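Local coordinates for inactivation-no-after-potential D protein (Drosophila melanogaster, PDB 5F67), which probably scaffolds signalling proteins of fly photoreceptors, its third PDZ domain binding the tail of the TRP channel, at residues V29-I40 against I51-A62; P22-R30 against A65-L74. All coordinates share one frame; numbering follows the deposited sequence.

Interaction 1: V29-I40 against I51-A62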
loop_
_atom_site.group_PDB
_atom_site.type_symbol
_atom_site.label_atom_id
_atom_site.label_comp_id
_atom_site.label_asym_id
_atom_site.label_seq_id
_atom_site.Cartn_x
_atom_site.Cartn_y
_atom_site.Cartn_z
ATOM N N VAL A 29 -8.778 -0.574 -4.148
ATOM C CA VAL A 29 -8.619 -1.991 -3.848
ATOM C C VAL A 29 -9.625 -2.428 -2.788
ATOM O O VAL A 29 -9.653 -1.877 -1.687
ATOM C CB VAL A 29 -7.201 -2.283 -3.343
ATOM C CG1 VAL A 29 -7.035 -3.776 -3.051
ATOM C CG2 VAL A 29 -6.170 -1.804 -4.368
ATOM N N ARG A 30 -10.458 -3.413 -3.117
ATOM C CA ARG A 30 -11.459 -3.863 -2.158
ATOM C C ARG A 30 -10.851 -4.783 -1.113
ATOM O O ARG A 30 -10.183 -5.775 -1.445
ATOM C CB ARG A 30 -12.628 -4.562 -2.869
ATOM C CG ARG A 30 -13.827 -4.853 -1.948
ATOM C CD ARG A 30 -14.996 -5.502 -2.712
ATOM N NE ARG A 30 -15.332 -4.679 -3.876
ATOM C CZ ARG A 30 -16.206 -3.677 -3.868
ATOM N NH1 ARG A 30 -16.889 -3.384 -2.762
ATOM N NH2 ARG A 30 -16.400 -2.969 -4.977
ATOM N N LYS A 31 -11.086 -4.457 0.158
ATOM C CA LYS A 31 -10.609 -5.314 1.235
ATOM C C LYS A 31 -11.587 -6.460 1.368
ATOM O O LYS A 31 -12.745 -6.259 1.735
ATOM C CB LYS A 31 -10.521 -4.553 2.561
ATOM C CG LYS A 31 -9.963 -5.417 3.682
ATOM C CD LYS A 31 -9.843 -4.640 4.983
ATOM C CE LYS A 31 -8.541 -3.868 5.052
ATOM N NZ LYS A 31 -8.407 -3.280 6.415
ATOM N N GLU A 32 -11.133 -7.660 1.025
ATOM C CA GLU A 32 -11.941 -8.855 1.223
ATOM C C GLU A 32 -11.087 -9.781 2.080
ATOM O O GLU A 32 -10.267 -10.551 1.564
ATOM C CB GLU A 32 -12.328 -9.473 -0.127
ATOM C CG GLU A 32 -13.043 -8.469 -1.051
ATOM C CD GLU A 32 -13.496 -9.070 -2.374
ATOM O OE1 GLU A 32 -12.673 -9.711 -3.069
ATOM O OE2 GLU A 32 -14.685 -8.902 -2.727
ATOM N N GLY A 33 -11.239 -9.653 3.396
ATOM C CA GLY A 33 -10.341 -10.316 4.328
ATOM C C GLY A 33 -9.105 -9.454 4.545
ATOM O O GLY A 33 -8.748 -9.113 5.679
ATOM N N PHE A 34 -8.463 -9.084 3.442
ATOM C CA PHE A 34 -7.242 -8.299 3.476
ATOM C C PHE A 34 -7.172 -7.600 2.127
ATOM O O PHE A 34 -7.914 -7.974 1.189
ATOM C CB PHE A 34 -6.050 -9.245 3.622
ATOM C CG PHE A 34 -6.182 -10.473 2.768
ATOM C CD1 PHE A 34 -5.929 -10.422 1.398
ATOM C CD2 PHE A 34 -6.615 -11.675 3.328
ATOM C CE1 PHE A 34 -6.096 -11.547 0.588
ATOM C CE2 PHE A 34 -6.785 -12.803 2.529
ATOM C CZ PHE A 34 -6.525 -12.735 1.153
ATOM N N LEU A 35 -6.290 -6.609 2.011
ATOM C CA LEU A 35 -6.009 -5.995 0.717
ATOM C C LEU A 35 -5.043 -6.884 -0.059
ATOM O O LEU A 35 -5.225 -7.138 -1.260
ATOM C CB LEU A 35 -5.402 -4.598 0.896
ATOM C CG LEU A 35 -6.307 -3.592 1.612
ATOM C CD1 LEU A 35 -5.495 -2.364 2.044
ATOM C CD2 LEU A 35 -7.466 -3.189 0.704
ATOM N N GLY A 36 -4.024 -7.376 0.644
ATOM C CA GLY A 36 -3.051 -8.271 0.047
ATOM C C GLY A 36 -1.656 -7.683 0.046
ATOM O O GLY A 36 -0.840 -8.045 -0.798
ATOM N N ILE A 37 -1.366 -6.779 0.984
ATOM C CA ILE A 37 -0.045 -6.148 1.020
ATOM C C ILE A 37 0.584 -6.199 2.400
ATOM O O ILE A 37 -0.099 -6.417 3.404
ATOM C CB ILE A 37 -0.106 -4.644 0.628
ATOM C CG1 ILE A 37 -1.065 -3.882 1.561
ATOM C CG2 ILE A 37 -0.512 -4.458 -0.835
ATOM C CD1 ILE A 37 -1.012 -2.343 1.379
ATOM N N MET A 38 1.902 -5.999 2.433
ATOM C CA MET A 38 2.609 -5.647 3.660
ATOM C C MET A 38 3.406 -4.392 3.363
ATOM O O MET A 38 3.695 -4.095 2.194
ATOM C CB MET A 38 3.543 -6.777 4.102
ATOM C CG MET A 38 2.798 -7.994 4.581
ATOM S SD MET A 38 3.907 -9.376 4.790
ATOM C CE MET A 38 2.698 -10.612 5.240
ATOM N N VAL A 39 3.754 -3.633 4.399
ATOM C CA VAL A 39 4.530 -2.428 4.189
ATOM C C VAL A 39 5.689 -2.391 5.161
ATOM O O VAL A 39 5.717 -3.138 6.150
ATOM C CB VAL A 39 3.682 -1.132 4.343
ATOM C CG1 VAL A 39 2.520 -1.117 3.332
ATOM C CG2 VAL A 39 3.132 -1.008 5.768
ATOM N N ILE A 40 6.655 -1.540 4.846
ATOM C CA ILE A 40 7.750 -1.249 5.761
ATOM C C ILE A 40 7.952 0.254 5.779
ATOM O O ILE A 40 7.503 0.974 4.868
ATOM C CB ILE A 40 9.066 -1.945 5.331
ATOM C CG1 ILE A 40 9.435 -1.586 3.895
ATOM C CG2 ILE A 40 8.961 -3.456 5.490
ATOM C CD1 ILE A 40 10.864 -1.967 3.536
ATOM N N ILE A 51 6.774 5.208 3.636
ATOM C CA ILE A 51 6.165 3.886 3.707
ATOM C C ILE A 51 6.180 3.256 2.318
ATOM O O ILE A 51 5.749 3.879 1.343
ATOM C CB ILE A 51 4.704 3.982 4.189
ATOM C CG1 ILE A 51 4.654 4.713 5.541
ATOM C CG2 ILE A 51 4.065 2.591 4.280
ATOM C CD1 ILE A 51 5.247 3.909 6.716
ATOM N N PHE A 52 6.672 2.023 2.228
ATOM C CA PHE A 52 6.774 1.334 0.938
ATOM C C PHE A 52 6.113 -0.030 0.996
ATOM O O PHE A 52 6.156 -0.711 2.014
ATOM C CB PHE A 52 8.243 1.166 0.535
ATOM C CG PHE A 52 8.955 2.469 0.308
ATOM C CD1 PHE A 52 9.533 3.153 1.372
ATOM C CD2 PHE A 52 9.038 3.017 -0.964
ATOM C CE1 PHE A 52 10.183 4.362 1.170
ATOM C CE2 PHE A 52 9.699 4.229 -1.179
ATOM C CZ PHE A 52 10.273 4.901 -0.106
ATOM N N ILE A 53 5.482 -0.434 -0.101
ATOM C CA ILE A 53 4.961 -1.793 -0.191
ATOM C C ILE A 53 6.145 -2.759 -0.157
ATOM O O ILE A 53 7.091 -2.599 -0.931
ATOM C CB ILE A 53 4.184 -2.014 -1.504
ATOM C CG1 ILE A 53 3.071 -0.970 -1.655
ATOM C CG2 ILE A 53 3.624 -3.443 -1.571
ATOM C CD1 ILE A 53 2.014 -1.032 -0.543
ATOM N N SER A 54 6.093 -3.755 0.728
ATOM C CA SER A 54 7.220 -4.670 0.921
ATOM C C SER A 54 6.890 -6.098 0.501
ATOM O O SER A 54 7.785 -6.914 0.295
ATOM C CB SER A 54 7.668 -4.651 2.380
ATOM O OG SER A 54 6.617 -5.079 3.231
ATOM N N ASP A 55 5.604 -6.410 0.393
ATOM C CA ASP A 55 5.219 -7.723 -0.093
ATOM C C ASP A 55 3.816 -7.652 -0.641
ATOM O O ASP A 55 3.066 -6.714 -0.362
ATOM C CB ASP A 55 5.340 -8.795 1.008
ATOM C CG ASP A 55 5.629 -10.181 0.449
ATOM O OD1 ASP A 55 5.416 -10.410 -0.763
ATOM O OD2 ASP A 55 6.079 -11.054 1.221
ATOM N N LEU A 56 3.463 -8.647 -1.441
ATOM C CA LEU A 56 2.200 -8.628 -2.158
ATOM C C LEU A 56 1.724 -10.065 -2.204
ATOM O O LEU A 56 2.509 -10.969 -2.512
ATOM C CB LEU A 56 2.433 -8.089 -3.575
ATOM C CG LEU A 56 1.245 -7.932 -4.510
ATOM C CD1 LEU A 56 0.346 -6.814 -4.017
ATOM C CD2 LEU A 56 1.771 -7.634 -5.908
ATOM N N ARG A 57 0.460 -10.289 -1.864
ATOM C CA ARG A 57 -0.068 -11.650 -1.775
ATOM C C ARG A 57 -0.605 -12.120 -3.117
ATOM O O ARG A 57 -1.427 -11.441 -3.741
ATOM C CB ARG A 57 -1.184 -11.708 -0.730
ATOM C CG ARG A 57 -1.866 -13.085 -0.626
ATOM C CD ARG A 57 -2.775 -13.127 0.587
ATOM N NE ARG A 57 -3.678 -14.274 0.559
ATOM C CZ ARG A 57 -4.201 -14.831 1.648
ATOM N NH1 ARG A 57 -3.909 -14.341 2.852
ATOM N NH2 ARG A 57 -5.026 -15.864 1.530
ATOM N N GLU A 58 -0.149 -13.287 -3.562
ATOM C CA GLU A 58 -0.597 -13.826 -4.846
ATOM C C GLU A 58 -2.117 -14.016 -4.879
ATOM O O GLU A 58 -2.708 -14.537 -3.925
ATOM C CB GLU A 58 0.119 -15.148 -5.137
ATOM C CG GLU A 58 -0.085 -15.673 -6.547
ATOM C CD GLU A 58 0.700 -16.940 -6.803
ATOM O OE1 GLU A 58 1.378 -17.418 -5.864
ATOM O OE2 GLU A 58 0.644 -17.452 -7.942
ATOM N N GLY A 59 -2.741 -13.577 -5.971
ATOM C CA GLY A 59 -4.176 -13.719 -6.147
ATOM C C GLY A 59 -5.020 -12.674 -5.433
ATOM O O GLY A 59 -6.244 -12.667 -5.572
ATOM N N SER A 60 -4.377 -11.792 -4.671
ATOM C CA SER A 60 -5.097 -10.803 -3.869
ATOM C C SER A 60 -5.619 -9.645 -4.727
ATOM O O SER A 60 -5.199 -9.461 -5.876
ATOM C CB SER A 60 -4.188 -10.256 -2.763
ATOM O OG SER A 60 -3.154 -9.445 -3.318
ATOM N N ASN A 61 -6.541 -8.863 -4.170
ATOM C CA ASN A 61 -7.078 -7.704 -4.882
ATOM C C ASN A 61 -6.021 -6.627 -5.109
ATOM O O ASN A 61 -6.081 -5.898 -6.104
ATOM C CB ASN A 61 -8.277 -7.125 -4.129
ATOM C CG ASN A 61 -9.463 -8.067 -4.120
ATOM O OD1 ASN A 61 -9.531 -9.013 -4.911
ATOM N ND2 ASN A 61 -10.412 -7.807 -3.230
ATOM N N ALA A 62 -5.055 -6.510 -4.194
ATOM C CA ALA A 62 -3.980 -5.550 -4.414
ATOM C C ALA A 62 -3.156 -5.958 -5.627
ATOM O O ALA A 62 -2.778 -5.110 -6.439
ATOM C CB ALA A 62 -3.085 -5.420 -3.184
HETATM O O HOH W 1 -7.584 -9.433 -1.594
#

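Interaction 2: P22-R30 against A65-L74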
loop_
_atom_site.group_PDB
_atom_site.type_symbol
_atom_site.label_atom_id
_atom_site.label_comp_id
_atom_site.label_asym_id
_atom_site.label_seq_id
_atom_site.Cartn_x
_atom_site.Cartn_y
_atom_site.Cartn_z
ATOM N N PRO A 22 4.258 13.804 -9.560
ATOM C CA PRO A 22 3.313 13.783 -10.681
ATOM C C PRO A 22 3.160 12.424 -11.360
ATOM O O PRO A 22 2.223 12.250 -12.150
ATOM C CB PRO A 22 3.883 14.822 -11.662
ATOM C CG PRO A 22 5.269 15.122 -11.193
ATOM C CD PRO A 22 5.306 14.828 -9.726
ATOM N N LYS A 23 4.033 11.473 -11.051
ATOM C CA LYS A 23 3.893 10.124 -11.616
ATOM C C LYS A 23 3.122 9.172 -10.704
ATOM O O LYS A 23 2.959 7.986 -11.027
ATOM C CB LYS A 23 5.266 9.532 -11.968
ATOM C CG LYS A 23 6.010 10.329 -13.036
ATOM C CD LYS A 23 5.150 10.512 -14.285
ATOM N N ALA A 24 2.618 9.690 -9.583
ATOM C CA ALA A 24 1.825 8.860 -8.671
ATOM C C ALA A 24 0.491 8.504 -9.326
ATOM O O ALA A 24 0.052 9.180 -10.268
ATOM C CB ALA A 24 1.588 9.580 -7.344
ATOM N N ARG A 25 -0.150 7.447 -8.833
ATOM C CA ARG A 25 -1.417 7.020 -9.409
ATOM C C ARG A 25 -2.370 6.601 -8.298
ATOM O O ARG A 25 -1.958 6.347 -7.166
ATOM C CB ARG A 25 -1.187 5.839 -10.366
ATOM C CG ARG A 25 -0.717 4.561 -9.649
ATOM C CD ARG A 25 -0.176 3.500 -10.619
ATOM N NE ARG A 25 0.029 2.203 -9.951
ATOM C CZ ARG A 25 1.114 1.897 -9.250
ATOM N NH1 ARG A 25 2.084 2.794 -9.127
ATOM N NH2 ARG A 25 1.239 0.697 -8.678
ATOM N N THR A 26 -3.655 6.546 -8.616
ATOM C CA THR A 26 -4.645 6.133 -7.635
ATOM C C THR A 26 -5.144 4.732 -7.957
ATOM O O THR A 26 -5.554 4.467 -9.089
ATOM C CB THR A 26 -5.854 7.099 -7.680
ATOM O OG1 THR A 26 -5.432 8.401 -7.250
ATOM C CG2 THR A 26 -6.964 6.603 -6.776
ATOM N N VAL A 27 -5.118 3.835 -6.970
ATOM C CA VAL A 27 -5.743 2.528 -7.137
ATOM C C VAL A 27 -6.901 2.375 -6.163
ATOM O O VAL A 27 -6.914 2.997 -5.103
ATOM C CB VAL A 27 -4.746 1.361 -6.942
ATOM C CG1 VAL A 27 -3.592 1.486 -7.933
ATOM C CG2 VAL A 27 -4.220 1.318 -5.501
ATOM N N GLN A 28 -7.871 1.541 -6.524
ATOM C CA GLN A 28 -9.034 1.301 -5.679
ATOM C C GLN A 28 -9.068 -0.188 -5.387
ATOM O O GLN A 28 -9.360 -0.990 -6.274
ATOM C CB GLN A 28 -10.318 1.690 -6.429
ATOM C CG GLN A 28 -10.329 3.138 -6.955
ATOM C CD GLN A 28 -10.480 4.178 -5.851
ATOM O OE1 GLN A 28 -10.686 3.841 -4.674
ATOM N NE2 GLN A 28 -10.370 5.456 -6.223
ATOM N N VAL A 29 -8.778 -0.574 -4.148
ATOM C CA VAL A 29 -8.619 -1.991 -3.848
ATOM C C VAL A 29 -9.625 -2.428 -2.788
ATOM O O VAL A 29 -9.653 -1.877 -1.687
ATOM C CB VAL A 29 -7.201 -2.283 -3.343
ATOM C CG1 VAL A 29 -7.035 -3.776 -3.051
ATOM C CG2 VAL A 29 -6.170 -1.804 -4.368
ATOM N N ARG A 30 -10.458 -3.413 -3.117
ATOM C CA ARG A 30 -11.459 -3.863 -2.158
ATOM C C ARG A 30 -10.851 -4.783 -1.113
ATOM O O ARG A 30 -10.183 -5.775 -1.445
ATOM C CB ARG A 30 -12.628 -4.562 -2.869
ATOM C CG ARG A 30 -13.827 -4.853 -1.948
ATOM C CD ARG A 30 -14.996 -5.502 -2.712
ATOM N NE ARG A 30 -15.332 -4.679 -3.876
ATOM C CZ ARG A 30 -16.206 -3.677 -3.868
ATOM N NH1 ARG A 30 -16.889 -3.384 -2.762
ATOM N NH2 ARG A 30 -16.400 -2.969 -4.977
ATOM N N ALA A 65 -5.019 -5.168 -8.800
ATOM C CA ALA A 65 -5.126 -3.730 -9.069
ATOM C C ALA A 65 -3.818 -3.102 -9.521
ATOM O O ALA A 65 -3.765 -1.906 -9.821
ATOM C CB ALA A 65 -5.643 -2.996 -7.841
ATOM N N GLY A 66 -2.752 -3.890 -9.553
ATOM C CA GLY A 66 -1.484 -3.376 -10.046
ATOM C C GLY A 66 -0.592 -2.737 -8.995
ATOM O O GLY A 66 0.322 -1.985 -9.341
ATOM N N VAL A 67 -0.839 -3.024 -7.719
ATOM C CA VAL A 67 0.093 -2.600 -6.669
ATOM C C VAL A 67 1.379 -3.398 -6.885
ATOM O O VAL A 67 1.310 -4.602 -7.170
ATOM C CB VAL A 67 -0.474 -2.911 -5.274
ATOM C CG1 VAL A 67 0.516 -2.504 -4.164
ATOM C CG2 VAL A 67 -1.826 -2.215 -5.094
ATOM N N LYS A 68 2.539 -2.742 -6.782
ATOM C CA LYS A 68 3.813 -3.437 -6.957
ATOM C C LYS A 68 4.658 -3.340 -5.702
ATOM O O LYS A 68 4.630 -2.316 -5.004
ATOM C CB LYS A 68 4.617 -2.837 -8.118
ATOM C CG LYS A 68 3.877 -2.803 -9.438
ATOM C CD LYS A 68 3.351 -4.175 -9.821
ATOM C CE LYS A 68 2.612 -4.107 -11.156
ATOM N NZ LYS A 68 1.726 -5.284 -11.372
ATOM N N VAL A 69 5.404 -4.407 -5.416
ATOM C CA VAL A 69 6.397 -4.364 -4.345
ATOM C C VAL A 69 7.383 -3.245 -4.658
ATOM O O VAL A 69 7.849 -3.118 -5.798
ATOM C CB VAL A 69 7.142 -5.711 -4.196
ATOM C CG1 VAL A 69 8.271 -5.605 -3.174
ATOM C CG2 VAL A 69 6.160 -6.824 -3.797
ATOM N N GLY A 70 7.688 -2.426 -3.651
ATOM C CA GLY A 70 8.590 -1.301 -3.833
ATOM C C GLY A 70 7.870 0.025 -4.034
ATOM O O GLY A 70 8.496 1.084 -3.934
ATOM N N ASP A 71 6.569 -0.016 -4.330
ATOM C CA ASP A 71 5.809 1.227 -4.531
ATOM C C ASP A 71 5.794 2.043 -3.246
ATOM O O ASP A 71 5.687 1.472 -2.153
ATOM C CB ASP A 71 4.355 0.934 -4.898
ATOM C CG ASP A 71 4.172 0.531 -6.344
ATOM O OD1 ASP A 71 5.156 0.575 -7.119
ATOM O OD2 ASP A 71 3.021 0.181 -6.706
ATOM N N MET A 72 5.889 3.366 -3.357
ATOM C CA MET A 72 5.751 4.209 -2.163
ATOM C C MET A 72 4.274 4.486 -1.931
ATOM O O MET A 72 3.555 4.822 -2.866
ATOM C CB MET A 72 6.498 5.530 -2.349
ATOM C CG MET A 72 6.621 6.382 -1.085
ATOM S SD MET A 72 7.449 7.951 -1.467
ATOM C CE MET A 72 7.656 8.597 0.205
ATOM N N LEU A 73 3.823 4.330 -0.690
ATOM C CA LEU A 73 2.427 4.556 -0.327
ATOM C C LEU A 73 2.261 5.987 0.168
ATOM O O LEU A 73 2.828 6.368 1.209
ATOM C CB LEU A 73 2.004 3.560 0.769
ATOM C CG LEU A 73 0.586 3.759 1.301
ATOM C CD1 LEU A 73 -0.453 3.496 0.216
ATOM C CD2 LEU A 73 0.342 2.855 2.512
ATOM N N LEU A 74 1.501 6.785 -0.585
ATOM C CA LEU A 74 1.421 8.222 -0.333
ATOM C C LEU A 74 0.118 8.657 0.349
ATOM O O LEU A 74 0.087 9.680 1.032
ATOM C CB LEU A 74 1.618 8.989 -1.643
ATOM C CG LEU A 74 2.942 8.663 -2.344
ATOM C CD1 LEU A 74 2.976 9.269 -3.742
ATOM C CD2 LEU A 74 4.103 9.186 -1.533
HETATM O O HOH W 2 -2.013 0.234 -10.565
#

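Interaction 1: V29-I40 against I51-A62
N61, at the start of helix 61-64, clamps the turn that follows strand 25-30 with a single amide nitrogen. Its ND2 donates almost straight to R30 O at 2.7 Å and, with its other hydrogen, to E32 OE1 at 3.0 Å. Both acceptors lie in the amide plane, whereas the carboxylate, turned 47° from it, is met from above its own plane. With CG anti to the carbonyl carbon (chi1 -67°), the amide is directed at the turn while N61 CB packs on V29 CG1 at 3.7 Å. Cut back to an alanine, this position would probably leave R30 O and E32 OE1 without their shared donor and the turn freer to move. The helix start is also held by its backbone: A62 N donates to L35 O at 3.0 Å, and water 1 bridges N61 N and F34 O.

F34 lays the far end of its ring over one face of the R57 guanidinium, the two planes 24° apart, though the modelled spacing is too short for its closeness to be trusted. R57, extended from CG to NE, uses NH2 on the backbone of the bound peptide, and F34 also packs on an apolar side chain of the peptide. G36 sits close against S60: a CB there would collide with its OG.

At the other end, I40 rests CG2 on S54 CB at 3.6 Å beside the paired backbones of I40 and F52. Opposite M38 the partner strand fits in two residues, S54 and D55, and the register of this antiparallel hairpin slips by one: a classic bulge. On the buried side, I37 fits CG2 against A62 CB, also at 3.6 Å, and CD1 against I53.

The contact thus divides its work: an apolar hairpin interior, and a polar clamp at the loop whose L35, G36 and I37 backbones bind the peptide, consistent with a PDZ carboxylate-binding loop.

Interaction 2: P22-R30 against A65-L74
The guanidinium of R25 meets the carboxylate of D71 at its edge, the two planes 76° apart. Along that edge lie D71 OD2, the carbonyl of G66 and water 2. NH2 of R25 makes the salt bridge to D71 OD2 at 2.7 Å, reaching the oxygen on its syn side, and also donates to G66 O at 2.9 Å in a more bent bond. From the opposite face of the carboxylate plane, K68 N donates to the same OD2 at 3.0 Å, so this one oxygen is gripped from both faces. The other oxygen, OD1, is bonded to the hydroxyl of T106, which also has a weak bond to R25 NH1. With each oxygen bonded, the carboxylate can hardly rotate.

R25 gets there by placing CG between its backbone N and carbonyl carbon (chi1 67°) and running extended to NE, toward the loop 65-71. NE then hands a hydrogen to water 2, which passes one on to A65 O. The carbonyls of A65 and G66 follow the short helix 61-64, where G66 closes a Schellman motif.

Further along strand 25-30 the contact turns apolar. V27 and V29 face the loop: V29 CG2 touches A65 CB at 3.7 Å, and both valines stand at a looser distance from V67 CG2. At the other end, A24 CB meets L74 CD1 at 3.9 Å, beside F18 and I17 of helix 17-20.

D71 and K68 themselves bound a type II turn, closed by D71 N to K68 O at 3.1 Å. The whole is the PDZ arrangement in which the first strand, at the edge of its sheet, lies over the connection from the short helix to the next strand, here pinned by a buried aspartate.

Overall arrangement
Interaction 1 is nested inside the chain loop that interaction 2 closes, and their centres lie about 10 Å apart. Strand 25-30 serves both: V29 puts one methyl to the start of helix 61-64 and the other to A65, just past it. The hairpin and the K68-D71 turn are tied directly, with probable hydrogen bonds of 2.8 Å from G70 N to I53 O and from I53 N to D71 O. Packing adds L56 CD2 against V67 O. They differ in their relation to the bound peptide: fourteen residues of interaction 1 lie within its reach but, of interaction 2, V69 alone. Interaction 1 thus shapes the binding surface, while interaction 2 joins the first strand to the turn with little contact to the peptide.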